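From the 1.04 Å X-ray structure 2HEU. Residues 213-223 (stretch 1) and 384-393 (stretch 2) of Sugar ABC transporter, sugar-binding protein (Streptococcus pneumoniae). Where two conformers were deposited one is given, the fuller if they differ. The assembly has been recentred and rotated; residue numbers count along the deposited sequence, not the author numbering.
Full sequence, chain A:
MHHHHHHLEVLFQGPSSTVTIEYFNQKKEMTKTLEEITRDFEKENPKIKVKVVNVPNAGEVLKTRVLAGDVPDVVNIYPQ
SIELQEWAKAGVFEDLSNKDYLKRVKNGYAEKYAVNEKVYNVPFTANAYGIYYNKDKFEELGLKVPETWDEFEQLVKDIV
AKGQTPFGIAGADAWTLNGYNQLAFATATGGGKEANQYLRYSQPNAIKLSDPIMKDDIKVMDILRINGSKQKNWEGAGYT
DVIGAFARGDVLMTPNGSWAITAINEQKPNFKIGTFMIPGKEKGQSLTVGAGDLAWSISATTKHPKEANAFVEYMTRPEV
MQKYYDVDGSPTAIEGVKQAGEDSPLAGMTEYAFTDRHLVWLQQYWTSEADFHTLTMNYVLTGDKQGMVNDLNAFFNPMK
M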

ATOM      1  N   ILE A 213       3.456  -1.010 -25.127  1.00  9.78           N
ATOM      2  CA  ILE A 213       3.219  -1.014 -23.682  1.00  9.72           C
ATOM      3  C   ILE A 213       2.046  -1.928 -23.362  1.00  8.70           C
ATOM      4  O   ILE A 213       2.068  -2.677 -22.379  1.00  9.50           O
ATOM      5  N   MET A 214       0.984  -1.847 -24.153  1.00  9.20           N
ATOM      6  CA  MET A 214      -0.191  -2.697 -23.941  1.00  9.47           C
ATOM      7  C   MET A 214       0.186  -4.128 -24.172  1.00  9.72           C
ATOM      8  O   MET A 214      -0.238  -5.022 -23.409  1.00 10.16           O
ATOM      9  N   LYS A 215       1.001  -4.474 -25.197  1.00  9.41           N
ATOM     10  CA  LYS A 215       1.435  -5.818 -25.430  1.00  9.68           C
ATOM     11  C   LYS A 215       2.174  -6.359 -24.213  1.00  9.11           C
ATOM     12  O   LYS A 215       2.000  -7.516 -23.799  1.00  9.36           O
ATOM     13  N   ASP A 216       3.044  -5.535 -23.637  1.00  8.74           N
ATOM     14  CA  ASP A 216       3.804  -5.965 -22.450  1.00  8.85           C
ATOM     15  C   ASP A 216       2.884  -6.133 -21.239  1.00  8.12           C
ATOM     16  O   ASP A 216       3.042  -7.076 -20.474  1.00  8.71           O
ATOM     17  N   ASP A 217       1.956  -5.194 -21.047  1.00  8.41           N
ATOM     18  CA  ASP A 217       0.990  -5.365 -19.945  1.00  8.39           C
ATOM     19  C   ASP A 217       0.226  -6.687 -20.106  1.00  7.91           C
ATOM     20  O   ASP A 217       0.027  -7.397 -19.127  1.00  8.36           O
ATOM     21  N   ILE A 218      -0.224  -7.012 -21.321  1.00  8.27           N
ATOM     22  CA  ILE A 218      -0.927  -8.235 -21.571  1.00  8.24           C
ATOM     23  C   ILE A 218      -0.051  -9.428 -21.307  1.00  8.04           C
ATOM     24  O   ILE A 218      -0.495 -10.423 -20.748  1.00  8.62           O
ATOM     25  N   LYS A 219       1.233  -9.369 -21.696  1.00  8.43           N
ATOM     26  CA  LYS A 219       2.172 -10.434 -21.401  1.00  8.12           C
ATOM     27  C   LYS A 219       2.224 -10.697 -19.891  1.00  7.99           C
ATOM     28  O   LYS A 219       2.140 -11.855 -19.433  1.00  8.99           O
ATOM     29  N   VAL A 220       2.351  -9.661 -19.101  1.00  8.09           N
ATOM     30  CA  VAL A 220       2.437  -9.830 -17.631  1.00  7.96           C
ATOM     31  C   VAL A 220       1.103 -10.378 -17.087  1.00  7.64           C
ATOM     32  O   VAL A 220       1.069 -11.302 -16.260  1.00  7.75           O
ATOM     33  N   MET A 221      -0.030  -9.823 -17.537  1.00  7.58           N
ATOM     34  CA  MET A 221      -1.330 -10.344 -17.130  1.00  7.26           C
ATOM     35  C   MET A 221      -1.506 -11.790 -17.535  1.00  7.48           C
ATOM     36  O   MET A 221      -2.145 -12.578 -16.789  1.00  8.11           O
ATOM     37  N   ASP A 222      -0.970 -12.189 -18.695  1.00  7.69           N
ATOM     38  CA  ASP A 222      -1.127 -13.530 -19.173  1.00  7.90           C
ATOM     39  C   ASP A 222      -0.417 -14.567 -18.356  1.00  8.05           C
ATOM     40  O   ASP A 222      -0.731 -15.750 -18.449  1.00  8.42           O
ATOM     41  N   ILE A 223       0.525 -14.163 -17.488  1.00  8.08           N
ATOM     42  CA  ILE A 223       1.110 -15.125 -16.542  1.00  8.32           C
ATOM     43  C   ILE A 223       0.026 -15.762 -15.691  1.00  8.05           C
ATOM     44  O   ILE A 223       0.083 -16.925 -15.330  1.00  8.85           O
ATOM     45  N   ASP A 384     -10.098 -11.500 -22.870  1.00 10.39           N
ATOM     46  CA  ASP A 384     -10.528 -10.626 -23.984  1.00  9.83           C
ATOM     47  C   ASP A 384      -9.597  -9.385 -24.031  1.00  9.58           C
ATOM     48  O   ASP A 384      -9.778  -8.434 -23.260  1.00  9.20           O
ATOM     49  N   LYS A 385      -8.599  -9.416 -24.878  1.00  9.39           N
ATOM     50  CA  LYS A 385      -7.606  -8.318 -24.937  0.50  8.76           C
ATOM     51  C   LYS A 385      -8.199  -7.020 -25.402  1.00  8.91           C
ATOM     52  O   LYS A 385      -7.995  -5.991 -24.771  1.00  8.73           O
ATOM     53  N   GLN A 386      -8.909  -7.037 -26.539  1.00  9.73           N
ATOM     54  CA  GLN A 386      -9.538  -5.808 -27.006  1.00  9.83           C
ATOM     55  C   GLN A 386     -10.513  -5.284 -25.959  1.00  9.59           C
ATOM     56  O   GLN A 386     -10.638  -4.071 -25.764  1.00 10.09           O
ATOM     57  N   GLY A 387     -11.269  -6.167 -25.325  1.00  9.34           N
ATOM     58  CA  GLY A 387     -12.183  -5.757 -24.305  1.00 10.06           C
ATOM     59  C   GLY A 387     -11.493  -5.031 -23.166  1.00  8.80           C
ATOM     60  O   GLY A 387     -11.976  -4.054 -22.630  1.00  9.72           O
ATOM     61  N   MET A 388     -10.313  -5.542 -22.751  1.00  8.60           N
ATOM     62  CA  MET A 388      -9.558  -4.887 -21.694  1.00  8.31           C
ATOM     63  C   MET A 388      -9.096  -3.500 -22.124  1.00  8.15           C
ATOM     64  O   MET A 388      -9.175  -2.554 -21.351  1.00  7.97           O
ATOM     65  N   VAL A 389      -8.588  -3.367 -23.355  1.00  8.19           N
ATOM     66  CA  VAL A 389      -8.222  -2.049 -23.883  1.00  8.37           C
ATOM     67  C   VAL A 389      -9.413  -1.133 -23.885  1.00  8.44           C
ATOM     68  O   VAL A 389      -9.319   0.036 -23.460  1.00  8.69           O
ATOM     69  N   ASN A 390     -10.545  -1.603 -24.362  1.00  8.37           N
ATOM     70  CA  ASN A 390     -11.738  -0.793 -24.360  1.00  9.02           C
ATOM     71  C   ASN A 390     -12.114  -0.345 -22.956  1.00  8.19           C
ATOM     72  O   ASN A 390     -12.482   0.824 -22.716  1.00  9.40           O
ATOM     73  N   ASP A 391     -12.026  -1.267 -21.986  1.00  8.72           N
ATOM     74  CA  ASP A 391     -12.295  -0.954 -20.595  1.00  8.55           C
ATOM     75  C   ASP A 391     -11.359   0.088 -20.045  1.00  7.71           C
ATOM     76  O   ASP A 391     -11.765   0.950 -19.248  1.00  8.53           O
ATOM     77  N   LEU A 392     -10.096  -0.014 -20.376  1.00  7.86           N
ATOM     78  CA  LEU A 392      -9.104   0.973 -19.922  1.00  8.14           C
ATOM     79  C   LEU A 392      -9.467   2.337 -20.439  1.00  7.92           C
ATOM     80  O   LEU A 392      -9.474   3.323 -19.681  1.00  8.03           O
ATOM     81  N   ASN A 393      -9.756   2.473 -21.743  1.00  8.13           N
ATOM     82  CA  ASN A 393     -10.151   3.799 -22.229  1.00  8.55           C
ATOM     83  C   ASN A 393     -11.452   4.269 -21.585  1.00  8.12           C
ATOM     84  O   ASN A 393     -11.587   5.468 -21.272  1.00  8.96           O
TER

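A helix running through most of stretch 1 packs against the helix that begins at Lys 385. The two meet at a steep angle, with their axes 11.6 Å apart at closest approach. Their N-to-C directions differ by 116°. Together the two stretches bury 323 Å². Met 214 lies nearest Val 389 in the backbone register, and Ile 218 nearest Lys 385.

Met 388 is the central bump from the second helix. Its CA-to-CB bond points toward the first helix, and chi1 and chi2 are both t, so the chain reaches straight out before chi3 turns to p. Its terminal methyl settles among Met 214, Asp 217 and Ile 218. Met 388 CE lies 3.6 Å from Ile 218 CG1, 3.9 Å from Met 214 CE and 3.8 Å from Asp 217 OD2. Asp 217 is t at chi1 and offers this methyl only a van der Waals contact.

Met 214 is the answering bump. It is t at chi1 and p at chi2, with chi3 between wells at -122°. Its CG rests 3.7 Å from Val 389 CG2, and its CE lies 3.7 Å from Leu 392 CD1. The side chain thus fills the space between Val 389, Met 388 and Leu 392. The CA-to-CB bond of Val 389 (t) points sideways to the first helix, but CG2 still reaches Met 214. Leu 392 is m, t, and its CA-to-CB bond points toward the first helix.

Ile 218 (m, t) also touches Lys 385, whose long chain lies against it: Ile 218 CG2 to Lys 385 CE is 3.6 Å. No direct hydrogen bond crosses the contact. Asp 222 OD2 and Lys 385 NZ are 4.5 Å apart, too far for a salt bridge. Water 1 fills the gap, donating to Asp 222 OD2 at 2.7 Å and accepting from Lys 385 NZ at 2.8 Å.

Asp 384 caps the second helix: its OD1 accepts from Gly 387 N at 2.9 Å.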

ATOM      1  CB  ILE A 213       3.011   0.412 -23.111  1.00 10.04           C
ATOM      2  CG1 ILE A 213       4.338   1.164 -23.150  1.00 10.59           C
ATOM      3  CG2 ILE A 213       2.418   0.379 -21.743  1.00 10.52           C
ATOM      4  CD1 ILE A 213       4.234   2.683 -23.058  1.00 11.98           C
ATOM      5  CB  MET A 214      -1.309  -2.262 -24.857  1.00 11.20           C
ATOM      6  CG  MET A 214      -2.606  -2.457 -24.444  1.00 15.63           C
ATOM      7  SD  MET A 214      -3.080  -1.898 -22.785  1.00 12.18           S
ATOM      8  CE  MET A 214      -3.632  -3.465 -22.187  1.00 12.25           C
ATOM      9  CB  LYS A 215       2.317  -5.905 -26.677  1.00 11.44           C
ATOM     10  CG  LYS A 215       1.535  -5.681 -27.964  1.00 14.15           C
ATOM     11  CD  LYS A 215       2.522  -5.675 -29.178  1.00 16.28           C
ATOM     12  CE  LYS A 215       1.795  -5.397 -30.495  1.00 16.53           C
ATOM     13  NZ  LYS A 215       0.903  -6.438 -30.845  1.00 17.61           N
ATOM     14  CB  ASP A 216       4.925  -5.000 -22.145  1.00  9.50           C
ATOM     15  CG  ASP A 216       6.172  -5.155 -23.084  1.00 11.40           C
ATOM     16  OD1 ASP A 216       6.290  -6.193 -23.733  1.00 13.75           O
ATOM     17  OD2 ASP A 216       7.016  -4.259 -23.071  1.00 13.52           O
ATOM     18  CB  ASP A 217       0.012  -4.193 -19.957  1.00  8.74           C
ATOM     19  CG  ASP A 217      -1.090  -4.375 -18.948  1.00  8.25           C
ATOM     20  OD1 ASP A 217      -0.669  -4.234 -17.720  1.00  8.17           O
ATOM     21  OD2 ASP A 217      -2.231  -4.660 -19.261  1.00  8.58           O
ATOM     22  CB  ILE A 218      -1.501  -8.179 -22.997  1.00  8.98           C
ATOM     23  CG1 ILE A 218      -2.663  -7.175 -23.041  1.00  9.38           C
ATOM     24  CG2 ILE A 218      -1.919  -9.579 -23.460  1.00 10.11           C
ATOM     25  CD1 ILE A 218      -3.104  -6.774 -24.432  1.00  9.66           C
ATOM     26  CB  LYS A 219       3.552 -10.086 -21.923  1.00  8.64           C
ATOM     27  CG  LYS A 219       4.649 -11.052 -21.594  1.00  9.44           C
ATOM     28  CD  LYS A 219       5.994 -10.561 -22.076  1.00 10.94           C
ATOM     29  CE  LYS A 219       7.195 -11.369 -21.676  1.00 11.58           C
ATOM     30  NZ  LYS A 219       7.212 -12.696 -22.264  1.00 11.48           N
ATOM     31  CB  VAL A 220       2.888  -8.561 -16.958  1.00  8.39           C
ATOM     32  CG1 VAL A 220       2.932  -8.759 -15.434  1.00  9.56           C
ATOM     33  CG2 VAL A 220       4.255  -8.129 -17.455  1.00  9.71           C
ATOM     34  CB  MET A 221      -2.465  -9.492 -17.699  1.00  7.55           C
ATOM     35  CG  MET A 221      -2.629  -8.136 -17.060  1.00  7.97           C
ATOM     36  SD  MET A 221      -2.837  -8.144 -15.271  1.00  8.46           S
ATOM     37  CE  MET A 221      -4.176  -9.337 -15.083  1.00 10.13           C
ATOM     38  CB  ASP A 222      -0.735 -13.651 -20.671  1.00  8.25           C
ATOM     39  CG  ASP A 222      -1.813 -13.214 -21.596  1.00  9.28           C
ATOM     40  OD1 ASP A 222      -2.988 -13.102 -21.198  1.00 10.50           O
ATOM     41  OD2 ASP A 222      -1.514 -13.018 -22.811  1.00 10.62           O
ATOM     42  CB  ILE A 223       2.196 -14.420 -15.697  1.00  8.21           C
ATOM     43  CG1 ILE A 223       3.345 -13.960 -16.591  1.00  9.35           C
ATOM     44  CG2 ILE A 223       2.704 -15.314 -14.574  1.00  9.12           C
ATOM     45  CD1 ILE A 223       4.368 -13.032 -15.934  1.00  9.82           C
ATOM     46  CB  ASP A 384     -11.985 -10.263 -23.826  1.00 11.07           C
ATOM     47  CG  ASP A 384     -12.485  -9.409 -24.961  1.00 11.90           C
ATOM     48  OD1 ASP A 384     -11.717  -8.976 -25.803  1.00 11.44           O
ATOM     49  OD2 ASP A 384     -13.724  -9.173 -24.891  1.00 17.68           O
ATOM     50  CB  LYS A 385      -6.405  -8.750 -25.813  0.50  8.95           C
ATOM     51  CG  LYS A 385      -5.762 -10.050 -25.433  0.50  8.85           C
ATOM     52  CD  LYS A 385      -4.640 -10.349 -26.366  0.50  9.17           C
ATOM     53  CE  LYS A 385      -3.739 -11.427 -25.920  0.50 10.25           C
ATOM     54  NZ  LYS A 385      -4.374 -12.776 -26.272  0.50 12.79           N
ATOM     55  CB  GLN A 386     -10.195  -6.025 -28.367  1.00 10.08           C
ATOM     56  CG  GLN A 386     -10.749  -4.684 -28.940  1.00 11.25           C
ATOM     57  CD  GLN A 386      -9.590  -3.752 -29.306  1.00 12.46           C
ATOM     58  OE1 GLN A 386      -9.538  -2.617 -28.718  1.00 14.60           O
ATOM     59  NE2 GLN A 386      -8.734  -4.126 -30.153  1.00 12.69           N
ATOM     60  CB  MET A 388      -8.381  -5.781 -21.226  1.00  8.12           C
ATOM     61  CG  MET A 388      -7.589  -5.135 -20.129  1.00  8.13           C
ATOM     62  SD  MET A 388      -6.455  -6.210 -19.278  1.00  8.66           S
ATOM     63  CE  MET A 388      -5.245  -6.620 -20.528  1.00 10.65           C
ATOM     64  CB  VAL A 389      -7.587  -2.208 -25.263  1.00  8.94           C
ATOM     65  CG1 VAL A 389      -7.425  -0.842 -25.931  1.00 10.74           C
ATOM     66  CG2 VAL A 389      -6.253  -2.941 -25.169  1.00  9.84           C
ATOM     67  CB  ASN A 390     -12.870  -1.563 -25.009  1.00 10.35           C
ATOM     68  CG  ASN A 390     -12.718  -1.753 -26.505  1.00 10.50           C
ATOM     69  OD1 ASN A 390     -11.880  -1.115 -27.137  1.00 11.22           O
ATOM     70  ND2 ASN A 390     -13.508  -2.668 -27.037  1.00 12.00           N
ATOM     71  CB  ASP A 391     -12.197  -2.217 -19.730  1.00  9.68           C
ATOM     72  CG  ASP A 391     -13.259  -3.254 -19.927  1.00 11.13           C
ATOM     73  OD1 ASP A 391     -14.288  -2.978 -20.500  1.00 14.48           O
ATOM     74  OD2 ASP A 391     -13.032  -4.383 -19.395  1.00 13.53           O
ATOM     75  CB  LEU A 392      -7.682   0.588 -20.405  1.00  8.19           C
ATOM     76  CG  LEU A 392      -7.048  -0.587 -19.614  1.00  8.05           C
ATOM     77  CD1 LEU A 392      -5.943  -1.201 -20.421  1.00  9.15           C
ATOM     78  CD2 LEU A 392      -6.529  -0.120 -18.263  1.00  8.59           C
ATOM     79  CB  ASN A 393     -10.266   3.853 -23.750  1.00  9.41           C
ATOM     80  CG  ASN A 393      -8.889   3.832 -24.395  1.00  8.97           C
ATOM     81  OD1 ASN A 393      -8.032   4.694 -24.144  1.00  9.93           O
ATOM     82  ND2 ASN A 393      -8.641   2.815 -25.227  1.00 11.05           N
TER
HETATM   83  O   HOH W   1      -2.499 -14.355 -24.912  1.00 25.85           O